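Local coordinates for Hsp70/Hsp90 co-chaperone CNS1 (PDB 6HFM), which acts as a co-chaperone that binds Hsp90 and Hsp70 and stimulates the ATPase activity of the yeast Hsp70 Ssa1, at residues K34-D39 and Q46-A51; M54-D59 and Y142-V147; V103-K108 and N137-Y142. All coordinates share one frame; numbering follows the deposited sequence.

Contact 1. Residues K34-D39 and Q46-A51; sequences KIRLED and QLIYPA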
loop_
_atom_site.group_PDB
_atom_site.type_symbol
_atom_site.label_atom_id
_atom_site.label_comp_id
_atom_site.label_asym_id
_atom_site.label_seq_id
_atom_site.Cartn_x
_atom_site.Cartn_y
_atom_site.Cartn_z
ATOM N N LYS A 34 6.380 -12.414 -3.663
ATOM C CA LYS A 34 6.675 -11.964 -5.029
ATOM C C LYS A 34 6.942 -10.459 -5.086
ATOM O O LYS A 34 6.019 -9.653 -5.056
ATOM C CB LYS A 34 5.526 -12.311 -5.977
ATOM C CG LYS A 34 5.380 -13.795 -6.277
ATOM C CD LYS A 34 4.208 -14.031 -7.221
ATOM C CE LYS A 34 4.195 -15.446 -7.780
ATOM N NZ LYS A 34 2.984 -15.687 -8.616
ATOM N N ILE A 35 8.216 -10.101 -5.143
ATOM C CA ILE A 35 8.659 -8.726 -5.400
ATOM C C ILE A 35 9.861 -8.871 -6.326
ATOM O O ILE A 35 10.694 -9.756 -6.119
ATOM C CB ILE A 35 8.998 -7.948 -4.091
ATOM C CG1 ILE A 35 9.496 -6.522 -4.399
ATOM C CG2 ILE A 35 10.003 -8.703 -3.229
ATOM C CD1 ILE A 35 9.548 -5.609 -3.186
ATOM N N ARG A 36 9.928 -8.049 -7.372
ATOM C CA ARG A 36 10.989 -8.198 -8.376
ATOM C C ARG A 36 11.192 -6.946 -9.217
ATOM O O ARG A 36 10.287 -6.121 -9.344
ATOM C CB ARG A 36 10.674 -9.379 -9.310
ATOM C CG ARG A 36 9.527 -9.142 -10.280
ATOM C CD ARG A 36 9.209 -10.402 -11.075
ATOM N NE ARG A 36 8.656 -10.081 -12.392
ATOM C CZ ARG A 36 7.416 -9.646 -12.619
ATOM N NH1 ARG A 36 6.554 -9.462 -11.620
ATOM N NH2 ARG A 36 7.030 -9.387 -13.865
ATOM N N LEU A 37 12.393 -6.833 -9.779
ATOM C CA LEU A 37 12.670 -5.908 -10.876
ATOM C C LEU A 37 12.183 -6.549 -12.168
ATOM O O LEU A 37 12.415 -7.741 -12.392
ATOM C CB LEU A 37 14.171 -5.631 -10.978
ATOM C CG LEU A 37 14.782 -4.852 -9.808
ATOM C CD1 LEU A 37 16.301 -4.991 -9.790
ATOM C CD2 LEU A 37 14.376 -3.387 -9.870
ATOM N N GLU A 38 11.529 -5.756 -13.016
ATOM C CA GLU A 38 11.001 -6.253 -14.296
ATOM C C GLU A 38 12.102 -6.916 -15.123
ATOM O O GLU A 38 11.889 -7.981 -15.701
ATOM C CB GLU A 38 10.323 -5.130 -15.080
ATOM C CG GLU A 38 9.470 -5.626 -16.235
ATOM C CD GLU A 38 8.506 -4.579 -16.768
ATOM O OE1 GLU A 38 7.505 -4.987 -17.401
ATOM O OE2 GLU A 38 8.739 -3.360 -16.571
ATOM N N ASP A 39 13.280 -6.289 -15.146
ATOM C CA ASP A 39 14.490 -6.885 -15.716
ATOM C C ASP A 39 15.420 -7.178 -14.541
ATOM O O ASP A 39 15.982 -6.246 -13.973
ATOM C CB ASP A 39 15.150 -5.921 -16.705
ATOM C CG ASP A 39 14.341 -5.738 -17.980
ATOM O OD1 ASP A 39 14.745 -4.907 -18.824
ATOM O OD2 ASP A 39 13.302 -6.420 -18.150
ATOM N N GLN A 46 11.505 -1.307 -13.781
ATOM C CA GLN A 46 10.417 -1.067 -12.835
ATOM C C GLN A 46 10.389 -2.131 -11.743
ATOM O O GLN A 46 10.343 -3.325 -12.031
ATOM C CB GLN A 46 9.067 -1.015 -13.550
ATOM C CG GLN A 46 8.947 0.148 -14.518
ATOM C CD GLN A 46 7.694 0.087 -15.370
ATOM O OE1 GLN A 46 6.605 -0.228 -14.881
ATOM N NE2 GLN A 46 7.841 0.403 -16.656
ATOM N N LEU A 47 10.460 -1.679 -10.496
ATOM C CA LEU A 47 10.197 -2.521 -9.333
ATOM C C LEU A 47 8.700 -2.812 -9.256
ATOM O O LEU A 47 7.876 -1.902 -9.361
ATOM C CB LEU A 47 10.676 -1.829 -8.060
ATOM C CG LEU A 47 10.593 -2.619 -6.752
ATOM C CD1 LEU A 47 11.426 -3.891 -6.791
ATOM C CD2 LEU A 47 11.016 -1.746 -5.578
ATOM N N ILE A 48 8.364 -4.088 -9.075
ATOM C CA ILE A 48 6.978 -4.561 -9.066
ATOM C C ILE A 48 6.732 -5.255 -7.724
ATOM O O ILE A 48 7.473 -6.173 -7.362
ATOM C CB ILE A 48 6.730 -5.547 -10.224
ATOM C CG1 ILE A 48 6.953 -4.855 -11.575
ATOM C CG2 ILE A 48 5.313 -6.101 -10.175
ATOM C CD1 ILE A 48 7.162 -5.804 -12.735
ATOM N N TYR A 49 5.695 -4.822 -7.003
ATOM C CA TYR A 49 5.334 -5.419 -5.706
ATOM C C TYR A 49 3.825 -5.658 -5.613
ATOM O O TYR A 49 3.056 -5.014 -6.325
ATOM C CB TYR A 49 5.820 -4.575 -4.512
ATOM C CG TYR A 49 6.062 -3.090 -4.755
ATOM C CD1 TYR A 49 5.048 -2.260 -5.212
ATOM C CD2 TYR A 49 7.312 -2.510 -4.479
ATOM C CE1 TYR A 49 5.267 -0.906 -5.429
ATOM C CE2 TYR A 49 7.534 -1.156 -4.684
ATOM C CZ TYR A 49 6.510 -0.357 -5.160
ATOM O OH TYR A 49 6.723 0.990 -5.358
ATOM N N PRO A 50 3.398 -6.581 -4.729
ATOM C CA PRO A 50 1.970 -6.763 -4.517
ATOM C C PRO A 50 1.374 -5.604 -3.720
ATOM O O PRO A 50 2.108 -4.812 -3.119
ATOM C CB PRO A 50 1.891 -8.071 -3.705
ATOM C CG PRO A 50 3.291 -8.580 -3.580
ATOM C CD PRO A 50 4.173 -7.394 -3.783
ATOM N N ALA A 51 0.045 -5.527 -3.709
ATOM C CA ALA A 51 -0.684 -4.535 -2.918
ATOM C C ALA A 51 -1.881 -5.138 -2.198
ATOM O O ALA A 51 -2.664 -5.895 -2.791
ATOM C CB ALA A 51 -1.142 -3.384 -3.798
HETATM O O HOH W 1 11.125 -1.940 -16.678
#

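Contact 2. Residues M54-D59 and Y142-V147; sequences MYPTQD and YIVPKV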
loop_
_atom_site.group_PDB
_atom_site.type_symbol
_atom_site.label_atom_id
_atom_site.label_comp_id
_atom_site.label_asym_id
_atom_site.label_seq_id
_atom_site.Cartn_x
_atom_site.Cartn_y
_atom_site.Cartn_z
ATOM N N MET A 54 -7.155 -2.015 1.559
ATOM C CA MET A 54 -8.085 -2.187 2.673
ATOM C C MET A 54 -9.235 -1.191 2.550
ATOM O O MET A 54 -9.014 -0.019 2.248
ATOM C CB MET A 54 -7.375 -1.950 4.013
ATOM C CG MET A 54 -6.024 -2.637 4.179
ATOM S SD MET A 54 -6.067 -4.416 3.901
ATOM C CE MET A 54 -7.131 -4.948 5.239
ATOM N N TYR A 55 -10.456 -1.668 2.795
ATOM C CA TYR A 55 -11.644 -0.816 2.890
ATOM C C TYR A 55 -12.202 -0.991 4.305
ATOM O O TYR A 55 -13.175 -1.728 4.504
ATOM C CB TYR A 55 -12.683 -1.213 1.832
ATOM C CG TYR A 55 -12.140 -1.321 0.424
ATOM C CD1 TYR A 55 -11.952 -0.184 -0.366
ATOM C CD2 TYR A 55 -11.820 -2.562 -0.127
ATOM C CE1 TYR A 55 -11.461 -0.280 -1.659
ATOM C CE2 TYR A 55 -11.334 -2.666 -1.420
ATOM C CZ TYR A 55 -11.150 -1.524 -2.181
ATOM O OH TYR A 55 -10.657 -1.622 -3.462
ATOM N N PRO A 56 -11.580 -0.331 5.303
ATOM C CA PRO A 56 -11.928 -0.611 6.708
ATOM C C PRO A 56 -13.380 -0.306 7.094
ATOM O O PRO A 56 -13.947 -1.024 7.929
ATOM C CB PRO A 56 -10.940 0.255 7.506
ATOM C CG PRO A 56 -10.427 1.273 6.541
ATOM C CD PRO A 56 -10.459 0.620 5.196
ATOM N N THR A 57 -13.986 0.712 6.479
ATOM C CA THR A 57 -15.390 1.057 6.767
ATOM C C THR A 57 -16.401 0.085 6.128
ATOM O O THR A 57 -17.589 0.130 6.466
ATOM C CB THR A 57 -15.740 2.516 6.370
ATOM O OG1 THR A 57 -15.681 2.681 4.945
ATOM C CG2 THR A 57 -14.794 3.509 7.043
ATOM N N GLN A 58 -15.939 -0.778 5.217
ATOM C CA GLN A 58 -16.772 -1.813 4.588
ATOM C C GLN A 58 -16.420 -3.256 5.000
ATOM O O GLN A 58 -17.060 -4.198 4.517
ATOM C CB GLN A 58 -16.674 -1.683 3.064
ATOM C CG GLN A 58 -17.326 -0.432 2.498
ATOM C CD GLN A 58 -18.846 -0.505 2.499
ATOM O OE1 GLN A 58 -19.429 -1.541 2.182
ATOM N NE2 GLN A 58 -19.493 0.601 2.851
ATOM N N ASP A 59 -15.433 -3.430 5.886
ATOM C CA ASP A 59 -14.911 -4.757 6.271
ATOM C C ASP A 59 -14.587 -5.625 5.048
ATOM O O ASP A 59 -15.069 -6.750 4.902
ATOM C CB ASP A 59 -15.879 -5.483 7.224
ATOM C CG ASP A 59 -15.252 -6.709 7.905
ATOM O OD1 ASP A 59 -15.991 -7.553 8.368
ATOM O OD2 ASP A 59 -13.997 -6.812 7.939
ATOM N N TYR A 142 -5.157 2.159 2.508
ATOM C CA TYR A 142 -6.506 2.219 3.061
ATOM C C TYR A 142 -7.317 3.190 2.221
ATOM O O TYR A 142 -6.951 4.356 2.093
ATOM C CB TYR A 142 -6.473 2.682 4.530
ATOM C CG TYR A 142 -5.629 1.794 5.426
ATOM C CD1 TYR A 142 -6.191 0.716 6.106
ATOM C CD2 TYR A 142 -4.255 2.011 5.561
ATOM C CE1 TYR A 142 -5.416 -0.116 6.913
ATOM C CE2 TYR A 142 -3.473 1.194 6.367
ATOM C CZ TYR A 142 -4.051 0.129 7.034
ATOM O OH TYR A 142 -3.261 -0.679 7.821
ATOM N N ILE A 143 -8.419 2.708 1.643
ATOM C CA ILE A 143 -9.314 3.552 0.851
ATOM C C ILE A 143 -10.541 3.851 1.709
ATOM O O ILE A 143 -11.270 2.937 2.105
ATOM C CB ILE A 143 -9.657 2.888 -0.504
ATOM C CG1 ILE A 143 -8.397 2.874 -1.383
ATOM C CG2 ILE A 143 -10.792 3.629 -1.206
ATOM C CD1 ILE A 143 -8.545 2.201 -2.736
ATOM N N VAL A 144 -10.732 5.132 2.029
ATOM C CA VAL A 144 -11.798 5.578 2.943
ATOM C C VAL A 144 -12.497 6.809 2.360
ATOM O O VAL A 144 -11.836 7.772 2.000
ATOM C CB VAL A 144 -11.227 5.939 4.337
ATOM C CG1 VAL A 144 -12.342 6.336 5.303
ATOM C CG2 VAL A 144 -10.447 4.761 4.914
ATOM N N PRO A 145 -13.841 6.801 2.287
ATOM C CA PRO A 145 -14.510 8.017 1.809
ATOM C C PRO A 145 -14.097 9.267 2.583
ATOM O O PRO A 145 -13.941 9.203 3.805
ATOM C CB PRO A 145 -15.989 7.713 2.046
ATOM C CG PRO A 145 -16.077 6.230 1.955
ATOM C CD PRO A 145 -14.800 5.716 2.554
ATOM N N LYS A 146 -13.905 10.380 1.876
ATOM C CA LYS A 146 -13.560 11.658 2.502
ATOM C C LYS A 146 -14.490 11.990 3.676
ATOM O O LYS A 146 -14.033 12.425 4.733
ATOM C CB LYS A 146 -13.593 12.785 1.456
ATOM C CG LYS A 146 -13.197 14.163 1.976
ATOM C CD LYS A 146 -13.242 15.208 0.867
ATOM C CE LYS A 146 -13.493 16.604 1.420
ATOM N NZ LYS A 146 -13.797 17.578 0.336
ATOM N N VAL A 147 -15.786 11.750 3.495
ATOM C CA VAL A 147 -16.790 12.073 4.521
ATOM C C VAL A 147 -16.739 11.177 5.776
ATOM O O VAL A 147 -17.298 11.546 6.805
ATOM C CB VAL A 147 -18.232 12.119 3.942
ATOM C CG1 VAL A 147 -18.324 13.170 2.835
ATOM C CG2 VAL A 147 -18.710 10.754 3.452
HETATM O O HOH W 2 -13.226 2.018 3.939
#

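Contact 3. Residues V103-K108 and N137-Y142; sequences VFMETK and NALKIY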
loop_
_atom_site.group_PDB
_atom_site.type_symbol
_atom_site.label_atom_id
_atom_site.label_comp_id
_atom_site.label_asym_id
_atom_site.label_seq_id
_atom_site.Cartn_x
_atom_site.Cartn_y
_atom_site.Cartn_z
ATOM N N VAL A 103 -6.976 8.228 0.152
ATOM C CA VAL A 103 -6.080 7.081 0.296
ATOM C C VAL A 103 -5.101 7.390 1.429
ATOM O O VAL A 103 -4.460 8.443 1.430
ATOM C CB VAL A 103 -5.296 6.787 -0.998
ATOM C CG1 VAL A 103 -4.457 5.522 -0.850
ATOM C CG2 VAL A 103 -6.243 6.648 -2.185
ATOM N N PHE A 104 -4.998 6.463 2.382
ATOM C CA PHE A 104 -4.086 6.575 3.516
ATOM C C PHE A 104 -3.086 5.425 3.527
ATOM O O PHE A 104 -3.376 4.323 3.057
ATOM C CB PHE A 104 -4.857 6.633 4.838
ATOM C CG PHE A 104 -5.784 7.807 4.936
ATOM C CD1 PHE A 104 -5.324 9.035 5.384
ATOM C CD2 PHE A 104 -7.113 7.693 4.547
ATOM C CE1 PHE A 104 -6.168 10.129 5.454
ATOM C CE2 PHE A 104 -7.967 8.782 4.620
ATOM C CZ PHE A 104 -7.492 10.005 5.074
ATOM N N MET A 105 -1.889 5.713 4.033
ATOM C CA MET A 105 -0.851 4.711 4.230
ATOM C C MET A 105 -0.235 4.888 5.608
ATOM O O MET A 105 -0.157 6.007 6.123
ATOM C CB MET A 105 0.225 4.833 3.149
ATOM C CG MET A 105 -0.319 4.559 1.749
ATOM S SD MET A 105 0.860 4.749 0.393
ATOM C CE MET A 105 1.796 3.239 0.571
ATOM N N GLU A 106 0.187 3.773 6.198
ATOM C CA GLU A 106 0.817 3.776 7.511
ATOM C C GLU A 106 2.273 4.234 7.391
ATOM O O GLU A 106 2.962 3.881 6.427
ATOM C CB GLU A 106 0.734 2.379 8.128
ATOM C CG GLU A 106 1.220 2.278 9.566
ATOM C CD GLU A 106 1.051 0.888 10.166
ATOM O OE1 GLU A 106 0.182 0.111 9.698
ATOM O OE2 GLU A 106 1.777 0.578 11.135
ATOM N N THR A 107 2.741 5.013 8.367
ATOM C CA THR A 107 4.133 5.477 8.397
ATOM C C THR A 107 4.972 4.603 9.329
ATOM O O THR A 107 4.437 3.775 10.068
ATOM C CB THR A 107 4.231 6.948 8.853
ATOM O OG1 THR A 107 3.749 7.075 10.196
ATOM C CG2 THR A 107 3.429 7.857 7.941
ATOM N N LYS A 108 6.287 4.794 9.316
ATOM C CA LYS A 108 7.167 4.024 10.199
ATOM C C LYS A 108 6.816 4.250 11.678
ATOM O O LYS A 108 6.928 3.333 12.483
ATOM C CB LYS A 108 8.648 4.347 9.947
ATOM C CG LYS A 108 9.586 3.333 10.595
ATOM C CD LYS A 108 11.051 3.609 10.310
ATOM C CE LYS A 108 11.937 2.664 11.104
ATOM N NZ LYS A 108 13.383 2.939 10.879
ATOM N N ASN A 137 7.125 -6.683 2.257
ATOM C CA ASN A 137 7.504 -6.454 0.854
ATOM C C ASN A 137 6.311 -6.254 -0.081
ATOM O O ASN A 137 6.348 -6.636 -1.250
ATOM C CB ASN A 137 8.459 -7.561 0.345
ATOM C CG ASN A 137 9.919 -7.289 0.678
ATOM O OD1 ASN A 137 10.348 -6.139 0.838
ATOM N ND2 ASN A 137 10.696 -8.356 0.763
ATOM N N ALA A 138 5.267 -5.616 0.444
ATOM C CA ALA A 138 4.060 -5.301 -0.317
ATOM C C ALA A 138 3.485 -3.952 0.107
ATOM O O ALA A 138 3.670 -3.506 1.246
ATOM C CB ALA A 138 3.018 -6.396 -0.143
ATOM N N LEU A 139 2.796 -3.290 -0.818
ATOM C CA LEU A 139 2.048 -2.079 -0.491
ATOM C C LEU A 139 0.876 -2.432 0.418
ATOM O O LEU A 139 0.309 -3.519 0.317
ATOM C CB LEU A 139 1.507 -1.402 -1.757
ATOM C CG LEU A 139 2.535 -0.828 -2.726
ATOM C CD1 LEU A 139 1.870 -0.479 -4.050
ATOM C CD2 LEU A 139 3.241 0.376 -2.110
ATOM N N LYS A 140 0.545 -1.515 1.316
ATOM C CA LYS A 140 -0.693 -1.577 2.094
ATOM C C LYS A 140 -1.309 -0.179 2.072
ATOM O O LYS A 140 -0.685 0.781 2.520
ATOM C CB LYS A 140 -0.419 -2.037 3.529
ATOM C CG LYS A 140 -1.659 -2.113 4.417
ATOM C CD LYS A 140 -1.413 -2.883 5.713
ATOM C CE LYS A 140 -0.342 -2.264 6.609
ATOM N NZ LYS A 140 -0.615 -0.890 7.130
ATOM N N ILE A 141 -2.511 -0.071 1.512
ATOM C CA ILE A 141 -3.219 1.213 1.424
ATOM C C ILE A 141 -4.619 1.050 2.008
ATOM O O ILE A 141 -5.178 -0.057 2.015
ATOM C CB ILE A 141 -3.250 1.791 -0.027
ATOM C CG1 ILE A 141 -4.183 1.015 -0.956
ATOM C CG2 ILE A 141 -1.842 1.834 -0.609
ATOM C CD1 ILE A 141 -4.456 1.725 -2.269
ATOM N N TYR A 142 -5.157 2.159 2.508
ATOM C CA TYR A 142 -6.506 2.219 3.061
ATOM C C TYR A 142 -7.317 3.190 2.221
ATOM O O TYR A 142 -6.951 4.356 2.093
ATOM C CB TYR A 142 -6.473 2.682 4.530
ATOM C CG TYR A 142 -5.629 1.794 5.426
ATOM C CD1 TYR A 142 -6.191 0.716 6.106
ATOM C CD2 TYR A 142 -4.255 2.011 5.561
ATOM C CE1 TYR A 142 -5.416 -0.116 6.913
ATOM C CE2 TYR A 142 -3.473 1.194 6.367
ATOM C CZ TYR A 142 -4.051 0.129 7.034
ATOM O OH TYR A 142 -3.261 -0.679 7.821
HETATM O O HOH W 3 0.265 1.100 4.971
#

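Contact 1. Residues K34-D39 and Q46-A51
The guanidinium of R36 bears the tip of I48 on one face: CD1 of I48 lies 3.8 Å from NH2 of R36, above the plane but displaced toward its rim. The ring of Y49 is met at its edge instead, where CD1 of I35 comes to 4.0 Å from CD2 of Y49, close to the ring plane. Two further flat groups, the E38 carboxylate and the Q46 amide, belong to side chains that run side by side in the same direction, their planes turned 76° apart. A water ties these two residues together, donating to OE2 of E38 and accepting from the backbone N of Q46. Strand 60-68 supplies stronger partners, E66 in a salt bridge to NH1 of R36 and S68 in a hydrogen bond to OE1 of Q46. The segments form a beta hairpin, in which the short strand 36-37 pairs antiparallel with strand 47-55 of the mixed sheet in the C-terminal Wheel domain of Cns1. R36 and I48 are a hydrogen-bonded pair, with R36 N to I48 O at 3.1 Å and I48 N to R36 O at 2.8 Å. Beyond the neighbouring non-hydrogen-bonded pair of L37 and L47, E38 N reaches Q46 O at 2.9 Å, tilted 26° from the carbonyl plane. On the face bearing L37 and L47, CG of L47 stands anti to its backbone N (chi1 -175°), and the CD1 branch beyond it lies 4.3 Å from CD2 of L37 and 4.0 Å from CG1 of I35. Helix 4-15 covers these apolar groups through M8, L9, A12 and M13. At the open end of the hairpin, CD of P50 packs against the carbonyl oxygen of K34 at 3.2 Å.

Contact 2. Residues M54-D59 and Y142-V147
M54 and Y142 lie side by side and point the same way, so that the methylene groups of M54 follow one side of the tyrosine ring. CB of M54 is 3.6 Å from CD1 of Y142, and CG of M54, held beside its own backbone N (chi1 -46°), is 3.8 Å from CE1 of Y142; a bend at chi2 then turns the sulfur away from the ring, and a second at chi3 sets the terminal methyl. Y55 and I143 repeat the side-by-side fit on the opposite face of the two strands, with CE1 of Y55 at 3.8 Å from CB of I143. P56 breaks this pattern: its ring crosses V144 at about a right angle, CG of P56 touching CG2 of V144 at 3.8 Å. The other V144 branch, CG1, meets CG2 of T57 obliquely at 4.1 Å. Between the two layers of side chains the backbones pair in parallel at a single bridge between M54 and Y142, 88 residues apart in sequence. I143 N donates to M54 O at 2.9 Å, almost in line with the carbonyl bond (C=O...N 177°). Past Y55 the first chain turns, Q58 N bonding back to Y55 O, and a water takes over the link by accepting from T57 N (3.0 Å) and donating to I143 O (2.8 Å). Within the Wheel domain, W152 of helix 146-155 packs on Y142, P56 and V144, while V80 of helix 73-82 touches both Y55 and I143. Strand 101-106 pairs with the other edge of strand 139-145, through L102 to V144 and F104 to Y142.

Contact 3. Residues V103-K108 and N137-Y142
V103 packs its CG1 against CB of I141 at 4.0 Å, at the start of an antiparallel pairing in the mixed sheet of the Wheel domain, where strand 139-145 has strand 101-106 on one edge and strand 47-55 on the other. V103 also lends its CA-H to the carbonyl oxygen of Y142. F104 is the next residue and forms a hydrogen-bonded pair with Y142: F104 N to Y142 O and Y142 N to F104 O are both 2.9 Å, and F104 O also lies at the edge of the Y142 ring. M105 turns to the face of V103 and I141, its CG 3.9 Å from CG2 of I141, and the bend at chi3 (77°) brings its CE to 4.2 Å from CD2 of L139. The strand directions are 133° apart, well short of antiparallel, and by E106 direct backbone bonding has given way to side chains and water. OE1 of E106 forms a salt bridge with NZ of K140 at 2.9 Å, met on the anti side of the carboxylate and 30° out of its plane; R164 and R165 are further salt-bridge partners of E106. NZ of K140 also donates to OH of Y142 at 2.7 Å, and the lysine forms a cation-pi contact with F135. An alanine in place of K140 would probably leave OH of Y142 without this donor and take from E106 one of its charge partners, with R164 and R165 remaining. A water accepts from both E106 N and NZ of K140 and donates to K140 O at 2.6 Å.

Contact 3 lies near the centre of the chain and is buried, as is contact 2, whereas contact 1, no farther from the centre than contact 2, is only partly buried. Contacts 1 and 2 use successive parts of strand 47-55, their centres about 26 Å apart on opposite sides of the chain's centre. Strand 139-145 serves contacts 2 and 3, with Y142 in both, and is fastened to strand 47-55 by backbone bonds from P50 to L139 and from M54 to I141. Chemistry follows burial: contact 1 has R36 on one hairpin face and the leucines on the other, contact 2 is mostly apolar, and contact 3 adds a salt bridge between buried E106 and partly exposed K140.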